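Local coordinates for L-threonine dehydrogenase (PDB 2YY7), which binds NAD and probably catalyses the NAD-dependent oxidation of L-threonine at its 3-hydroxyl group, as an epimerase-like member of the short-chain dehydrogenase/reductase superfamily, at residues G172-S177 with D186-I191; G182-Y187 with T209-M214. All blocks are in the same frame, centred on the assembly; numbering follows the deposited sequence.

How the contacts relate
Strand 164-174 ends in 172-177, the first half of contact 1. The chain then runs through a loop and turns into helix 187-197, whose first turn comes back onto the strand end; contact 1 closes this short loop. Within it begins 182-187, which opens contact 2 and runs into the second segment of contact 1, sharing Asp186 and Tyr187. After the helix and strand 200-203 the chain returns as 209-214, closing a longer loop, so the two loops cross. Strands 164-174 and 211-215 are parallel neighbours, probably bonded from Met214 N to Gly172 O (2.8 Å). Together the contacts seat one loop and helix start on two adjoining strands beside the NAD.

Contact 1 (G172-S177 with D186-I191); sequences GLISWS and DYAVDI. With NAD (nicotinamide-adenine-dinucleotide), chain E.
Ile174 and Val189 lie side by side, running opposite ways, where the end of strand 164-174 meets the first turn of helix 187-197. Ile174 uses both of its branches. CG1 is anti to the carbonyl carbon (chi1 -58°) and lies 3.7 Å from CB of Ala188, with CD1 of Ile174 against the same methyl. CG2 of Ile174 rests on the carbonyl O of Ala188. Val189 spreads its two methyls along the strand backbone. Its CG1, anti to the backbone N, touches Ser175 O at 3.6 Å. Its CG2 sits over Ile174 CA and beside Leu173 O, 3.8 Å from each. No direct hydrogen bond joins the segments. A water lies 2.8 Å from Leu173 O and 3.2 Å from Asp186 OD1 and bridges the two. The helix start is held by Asp186 O, which accepts from both Val189 N and Asp190 N.

The backbone N of Leu173 serves the cofactor. It donates to the nicotinamide carboxamide O7N of NAD at 2.9 Å, with an N-H...O angle of 155°. The Leu173 side chain turns away from the helix, and its CB and CG lie along the carboxamide group. Further out, Met303 and Met307 of helix 300-311 cover Ile174. Ser175 OG is hydrogen-bonded to Gln13, itself an NAD-binding residue. Backbone bonds to Met214 and Met216 hold Ile174 in the sheet. Strand 172-174 and helix 187-191 run nearly parallel, at 22°, with 7.9 Å between their axes. The arrangement belongs to the nicotinamide end of the NAD site in an epimerase-like short-chain dehydrogenase/reductase, at the C-terminal end of an inner strand of its Rossmann-type sheet.

Contact 2 (G182-Y187 with T209-M214); sequences GGTTDY and TKMPMM
The methyl ends of two methionines, Met211 and Met213, carry this contact from strand 211-215. Both side chains set off toward the loop 182-187 at CB, and in both CG is anti to the carbonyl carbon. They differ further out. Met213 bends at chi2 (-86°), so its thioether folds back along Thr185. It passes alongside that residue headed the other way, with Met213 CE 3.7 Å from Thr185 CB and the sulfur close to the same carbon. Met211 runs extended through chi2 and bends only at chi3 (89°). It crosses Thr185 obliquely and sets its CE 3.6 Å from Thr185 CG2. With chi1 of 52°, Thr185 OG1 takes the crowded position between backbone N and carbonyl carbon, which leaves CG2 anti to the carbonyl carbon and against that methyl. CE of Met213 also meets the Tyr187 ring at an oblique slant, 3.6 Å from CE1.

The polar link across the contact is indirect. A water at the edge of the Tyr187 ring, in its plane, accepts a hydrogen bond from Tyr187 OH at 2.7 Å. The same water donates to Thr209 O at 2.8 Å. Within the loop, Asp186 OD2 accepts two weak bonds, from Gly182 N and Gly183 N (2.7 Å from the latter), drawing the start of the segment to its end. Thr184 OG1 is hydrogen-bonded to Ser80, and Thr185 OG1 binds a glycerol, probably from the crystallisation liquor. This buried layer of methyl, thioether and ring surfaces has no direct hydrogen bond across it, and the water bridge supplies its directional polar link.

Contact 1 (G172-S177 with D186-I191)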
loop_
_atom_site.group_PDB
_atom_site.type_symbol
_atom_site.label_atom_id
_atom_site.label_comp_id
_atom_site.label_asym_id
_atom_site.label_seq_id
_atom_site.Cartn_x
_atom_site.Cartn_y
_atom_site.Cartn_z
ATOM N N GLY A 172 14.388 -7.921 -12.106
ATOM C CA GLY A 172 14.218 -9.311 -12.515
ATOM C C GLY A 172 15.529 -10.061 -12.312
ATOM O O GLY A 172 16.566 -9.620 -12.809
ATOM N N LEU A 173 15.495 -11.186 -11.597
ATOM C CA LEU A 173 16.718 -11.951 -11.327
ATOM C C LEU A 173 16.936 -13.168 -12.224
ATOM O O LEU A 173 15.997 -13.882 -12.575
ATOM C CB LEU A 173 16.755 -12.395 -9.857
ATOM C CG LEU A 173 16.701 -11.310 -8.782
ATOM C CD1 LEU A 173 17.041 -11.932 -7.432
ATOM C CD2 LEU A 173 17.685 -10.190 -9.103
ATOM N N ILE A 174 18.200 -13.411 -12.561
ATOM C CA ILE A 174 18.584 -14.508 -13.443
ATOM C C ILE A 174 19.563 -15.473 -12.766
ATOM O O ILE A 174 20.584 -15.051 -12.224
ATOM C CB ILE A 174 19.217 -13.927 -14.725
ATOM C CG1 ILE A 174 18.206 -12.987 -15.399
ATOM C CG2 ILE A 174 19.627 -15.049 -15.676
ATOM C CD1 ILE A 174 18.829 -11.921 -16.287
ATOM N N SER A 175 19.252 -16.765 -12.795
ATOM C CA SER A 175 20.121 -17.756 -12.170
ATOM C C SER A 175 20.125 -19.088 -12.912
ATOM O O SER A 175 19.263 -19.349 -13.750
ATOM C CB SER A 175 19.700 -17.997 -10.721
ATOM O OG SER A 175 18.437 -18.634 -10.676
ATOM N N TRP A 176 21.095 -19.931 -12.564
ATOM C CA TRP A 176 21.280 -21.242 -13.177
ATOM C C TRP A 176 21.083 -22.421 -12.220
ATOM O O TRP A 176 20.916 -23.555 -12.664
ATOM C CB TRP A 176 22.696 -21.336 -13.759
ATOM C CG TRP A 176 23.756 -21.012 -12.737
ATOM C CD1 TRP A 176 24.345 -19.796 -12.518
ATOM C CD2 TRP A 176 24.285 -21.897 -11.740
ATOM N NE1 TRP A 176 25.204 -19.870 -11.447
ATOM C CE2 TRP A 176 25.186 -21.147 -10.950
ATOM C CE3 TRP A 176 24.084 -23.252 -11.436
ATOM C CZ2 TRP A 176 25.886 -21.707 -9.873
ATOM C CZ3 TRP A 176 24.784 -23.808 -10.364
ATOM C CH2 TRP A 176 25.672 -23.033 -9.597
ATOM N N SER A 177 21.106 -22.168 -10.912
ATOM C CA SER A 177 20.980 -23.259 -9.940
ATOM C C SER A 177 19.580 -23.758 -9.600
ATOM O O SER A 177 19.410 -24.931 -9.265
ATOM C CB SER A 177 21.689 -22.883 -8.635
ATOM O OG SER A 177 21.060 -21.777 -8.017
ATOM N N ASP A 186 10.890 -14.072 -15.680
ATOM C CA ASP A 186 11.399 -15.434 -15.805
ATOM C C ASP A 186 11.871 -15.841 -17.204
ATOM O O ASP A 186 12.631 -16.801 -17.342
ATOM C CB ASP A 186 10.347 -16.428 -15.305
ATOM C CG ASP A 186 10.086 -16.305 -13.807
ATOM O OD1 ASP A 186 10.614 -15.367 -13.167
ATOM O OD2 ASP A 186 9.350 -17.152 -13.268
ATOM N N TYR A 187 11.444 -15.118 -18.236
ATOM C CA TYR A 187 11.862 -15.463 -19.594
ATOM C C TYR A 187 13.379 -15.355 -19.748
ATOM O O TYR A 187 13.971 -16.061 -20.563
ATOM C CB TYR A 187 11.191 -14.555 -20.636
ATOM C CG TYR A 187 11.993 -13.316 -20.972
ATOM C CD1 TYR A 187 11.825 -12.132 -20.256
ATOM C CD2 TYR A 187 12.964 -13.344 -21.979
ATOM C CE1 TYR A 187 12.606 -11.002 -20.533
ATOM C CE2 TYR A 187 13.753 -12.224 -22.257
ATOM C CZ TYR A 187 13.566 -11.060 -21.530
ATOM O OH TYR A 187 14.355 -9.959 -21.790
ATOM N N ALA A 188 14.000 -14.467 -18.970
ATOM C CA ALA A 188 15.446 -14.256 -19.039
ATOM C C ALA A 188 16.238 -15.452 -18.510
ATOM O O ALA A 188 17.458 -15.515 -18.657
ATOM C CB ALA A 188 15.831 -12.988 -18.278
ATOM N N VAL A 189 15.536 -16.382 -17.869
ATOM C CA VAL A 189 16.152 -17.596 -17.357
ATOM C C VAL A 189 15.796 -18.712 -18.341
ATOM O O VAL A 189 16.670 -19.420 -18.839
ATOM C CB VAL A 189 15.617 -17.955 -15.951
ATOM C CG1 VAL A 189 16.169 -19.313 -15.504
ATOM C CG2 VAL A 189 16.023 -16.871 -14.961
ATOM N N ASP A 190 14.507 -18.839 -18.634
ATOM C CA ASP A 190 14.018 -19.861 -19.555
ATOM C C ASP A 190 14.751 -19.849 -20.899
ATOM O O ASP A 190 15.098 -20.900 -21.440
ATOM C CB ASP A 190 12.521 -19.667 -19.796
ATOM C CG ASP A 190 11.684 -19.993 -18.575
ATOM O OD1 ASP A 190 10.469 -19.703 -18.601
ATOM O OD2 ASP A 190 12.236 -20.539 -17.597
ATOM N N ILE A 191 14.980 -18.653 -21.431
ATOM C CA ILE A 191 15.652 -18.492 -22.715
ATOM C C ILE A 191 16.983 -19.237 -22.752
ATOM O O ILE A 191 17.390 -19.735 -23.799
ATOM C CB ILE A 191 15.882 -16.994 -23.026
ATOM C CG1 ILE A 191 16.335 -16.819 -24.477
ATOM C CG2 ILE A 191 16.904 -16.411 -22.063
ATOM C CD1 ILE A 191 16.424 -15.363 -24.911
HETATM P PA NAD E . 10.693 -18.616 -5.225
HETATM O O1A NAD E . 11.680 -19.224 -6.160
HETATM O O2A NAD E . 9.269 -18.730 -5.635
HETATM O O5B NAD E . 10.945 -19.107 -3.741
HETATM C C5B NAD E . 9.963 -18.985 -2.753
HETATM C C4B NAD E . 10.181 -20.046 -1.702
HETATM O O4B NAD E . 9.284 -19.775 -0.623
HETATM C C3B NAD E . 9.883 -21.465 -2.241
HETATM O O3B NAD E . 10.978 -22.365 -1.996
HETATM C C2B NAD E . 8.581 -21.841 -1.523
HETATM O O2B NAD E . 8.475 -23.234 -1.283
HETATM C C1B NAD E . 8.692 -21.012 -0.234
HETATM N N9A NAD E . 7.399 -20.834 0.442
HETATM C C8A NAD E . 6.181 -20.539 -0.170
HETATM N N7A NAD E . 5.241 -20.482 0.785
HETATM C C5A NAD E . 5.851 -20.713 1.969
HETATM C C6A NAD E . 5.346 -20.805 3.257
HETATM N N6A NAD E . 4.051 -20.722 3.475
HETATM N N1A NAD E . 6.200 -21.088 4.290
HETATM C C2A NAD E . 7.555 -21.279 4.067
HETATM N N3A NAD E . 8.074 -21.221 2.787
HETATM C C4A NAD E . 7.204 -20.945 1.761
HETATM O O3 NAD E . 10.962 -17.036 -5.132
HETATM P PN NAD E . 12.363 -16.222 -5.229
HETATM O O1N NAD E . 13.464 -16.890 -4.459
HETATM O O2N NAD E . 12.502 -15.828 -6.658
HETATM O O5D NAD E . 11.972 -14.860 -4.436
HETATM C C5D NAD E . 12.245 -14.722 -3.034
HETATM C C4D NAD E . 11.848 -13.286 -2.593
HETATM O O4D NAD E . 12.472 -12.333 -3.434
HETATM C C3D NAD E . 10.349 -12.998 -2.717
HETATM O O3D NAD E . 9.971 -12.104 -1.675
HETATM C C2D NAD E . 10.239 -12.246 -4.022
HETATM O O2D NAD E . 9.035 -11.516 -4.020
HETATM C C1D NAD E . 11.524 -11.417 -4.024
HETATM N N1N NAD E . 11.871 -11.017 -5.407
HETATM C C2N NAD E . 12.294 -11.970 -6.311
HETATM C C3N NAD E . 12.617 -11.585 -7.608
HETATM C C7N NAD E . 13.193 -12.578 -8.581
HETATM O O7N NAD E . 13.403 -12.096 -9.862
HETATM N N7N NAD E . 13.440 -13.858 -8.247
HETATM C C4N NAD E . 12.490 -10.240 -8.001
HETATM C C5N NAD E . 12.084 -9.282 -7.066
HETATM C C6N NAD E . 11.757 -9.674 -5.783
HETATM O O HOH W 1 13.238 -13.515 -13.005
#

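Contact 2 (G182-Y187 with T209-M214)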
loop_
_atom_site.group_PDB
_atom_site.type_symbol
_atom_site.label_atom_id
_atom_site.label_comp_id
_atom_site.label_asym_id
_atom_site.label_seq_id
_atom_site.Cartn_x
_atom_site.Cartn_y
_atom_site.Cartn_z
ATOM N N GLY A 182 8.015 -18.026 -10.935
ATOM C CA GLY A 182 6.852 -17.475 -11.603
ATOM C C GLY A 182 6.780 -15.965 -11.600
ATOM O O GLY A 182 5.722 -15.389 -11.354
ATOM N N GLY A 183 7.907 -15.318 -11.862
ATOM C CA GLY A 183 7.931 -13.869 -11.916
ATOM C C GLY A 183 7.648 -13.488 -13.356
ATOM O O GLY A 183 7.515 -14.367 -14.208
ATOM N N THR A 184 7.554 -12.196 -13.641
ATOM C CA THR A 184 7.279 -11.746 -15.002
ATOM C C THR A 184 8.559 -11.688 -15.833
ATOM O O THR A 184 8.516 -11.638 -17.063
ATOM C CB THR A 184 6.616 -10.354 -14.992
ATOM O OG1 THR A 184 5.392 -10.415 -14.251
ATOM C CG2 THR A 184 6.318 -9.895 -16.400
ATOM N N THR A 185 9.699 -11.705 -15.150
ATOM C CA THR A 185 10.999 -11.641 -15.806
ATOM C C THR A 185 11.626 -13.019 -16.021
ATOM O O THR A 185 12.756 -13.126 -16.499
ATOM C CB THR A 185 11.970 -10.780 -14.970
ATOM O OG1 THR A 185 11.988 -11.252 -13.617
ATOM C CG2 THR A 185 11.530 -9.323 -14.972
ATOM N N ASP A 186 10.890 -14.072 -15.680
ATOM C CA ASP A 186 11.399 -15.434 -15.805
ATOM C C ASP A 186 11.871 -15.841 -17.204
ATOM O O ASP A 186 12.631 -16.801 -17.342
ATOM C CB ASP A 186 10.347 -16.428 -15.305
ATOM C CG ASP A 186 10.086 -16.305 -13.807
ATOM O OD1 ASP A 186 10.614 -15.367 -13.167
ATOM O OD2 ASP A 186 9.350 -17.152 -13.268
ATOM N N TYR A 187 11.444 -15.118 -18.236
ATOM C CA TYR A 187 11.862 -15.463 -19.594
ATOM C C TYR A 187 13.379 -15.355 -19.748
ATOM O O TYR A 187 13.971 -16.061 -20.563
ATOM C CB TYR A 187 11.191 -14.555 -20.636
ATOM C CG TYR A 187 11.993 -13.316 -20.972
ATOM C CD1 TYR A 187 11.825 -12.132 -20.256
ATOM C CD2 TYR A 187 12.964 -13.344 -21.979
ATOM C CE1 TYR A 187 12.606 -11.002 -20.533
ATOM C CE2 TYR A 187 13.753 -12.224 -22.257
ATOM C CZ TYR A 187 13.566 -11.060 -21.530
ATOM O OH TYR A 187 14.355 -9.959 -21.790
ATOM N N THR A 209 10.506 -5.377 -25.092
ATOM C CA THR A 209 10.088 -5.135 -23.713
ATOM C C THR A 209 11.331 -4.952 -22.840
ATOM O O THR A 209 11.890 -5.921 -22.321
ATOM C CB THR A 209 9.252 -6.318 -23.185
ATOM O OG1 THR A 209 8.126 -6.520 -24.047
ATOM C CG2 THR A 209 8.752 -6.047 -21.775
ATOM N N LYS A 210 11.765 -3.702 -22.696
ATOM C CA LYS A 210 12.949 -3.379 -21.907
ATOM C C LYS A 210 12.636 -3.426 -20.416
ATOM O O LYS A 210 11.676 -2.813 -19.954
ATOM C CB LYS A 210 13.460 -1.992 -22.300
ATOM C CG LYS A 210 14.767 -1.576 -21.655
ATOM C CD LYS A 210 15.165 -0.195 -22.152
ATOM C CE LYS A 210 16.394 0.325 -21.436
ATOM N NZ LYS A 210 17.531 -0.622 -21.598
ATOM N N MET A 211 13.451 -4.160 -19.663
ATOM C CA MET A 211 13.230 -4.291 -18.226
ATOM C C MET A 211 14.519 -4.262 -17.425
ATOM O O MET A 211 15.600 -4.512 -17.961
ATOM C CB MET A 211 12.516 -5.608 -17.920
ATOM C CG MET A 211 11.193 -5.796 -18.641
ATOM S SD MET A 211 10.479 -7.411 -18.244
ATOM C CE MET A 211 9.539 -6.990 -16.788
ATOM N N PRO A 212 14.415 -3.950 -16.122
ATOM C CA PRO A 212 15.564 -3.898 -15.209
ATOM C C PRO A 212 15.855 -5.338 -14.792
ATOM O O PRO A 212 14.958 -6.043 -14.316
ATOM C CB PRO A 212 15.046 -3.078 -14.029
ATOM C CG PRO A 212 13.882 -2.311 -14.600
ATOM C CD PRO A 212 13.240 -3.325 -15.498
ATOM N N MET A 213 17.100 -5.771 -14.968
ATOM C CA MET A 213 17.487 -7.133 -14.620
ATOM C C MET A 213 18.775 -7.152 -13.810
ATOM O O MET A 213 19.498 -6.155 -13.752
ATOM C CB MET A 213 17.685 -7.956 -15.897
ATOM C CG MET A 213 16.425 -8.140 -16.735
ATOM S SD MET A 213 15.424 -9.537 -16.200
ATOM C CE MET A 213 14.348 -9.746 -17.629
ATOM N N MET A 214 19.052 -8.295 -13.190
ATOM C CA MET A 214 20.258 -8.472 -12.395
ATOM C C MET A 214 20.622 -9.950 -12.304
ATOM O O MET A 214 19.744 -10.806 -12.166
ATOM C CB MET A 214 20.053 -7.905 -10.985
ATOM C CG MET A 214 21.286 -8.008 -10.093
ATOM S SD MET A 214 21.023 -7.232 -8.489
ATOM C CE MET A 214 21.051 -5.480 -8.961
HETATM O O HOH W 2 13.567 -7.568 -20.857
#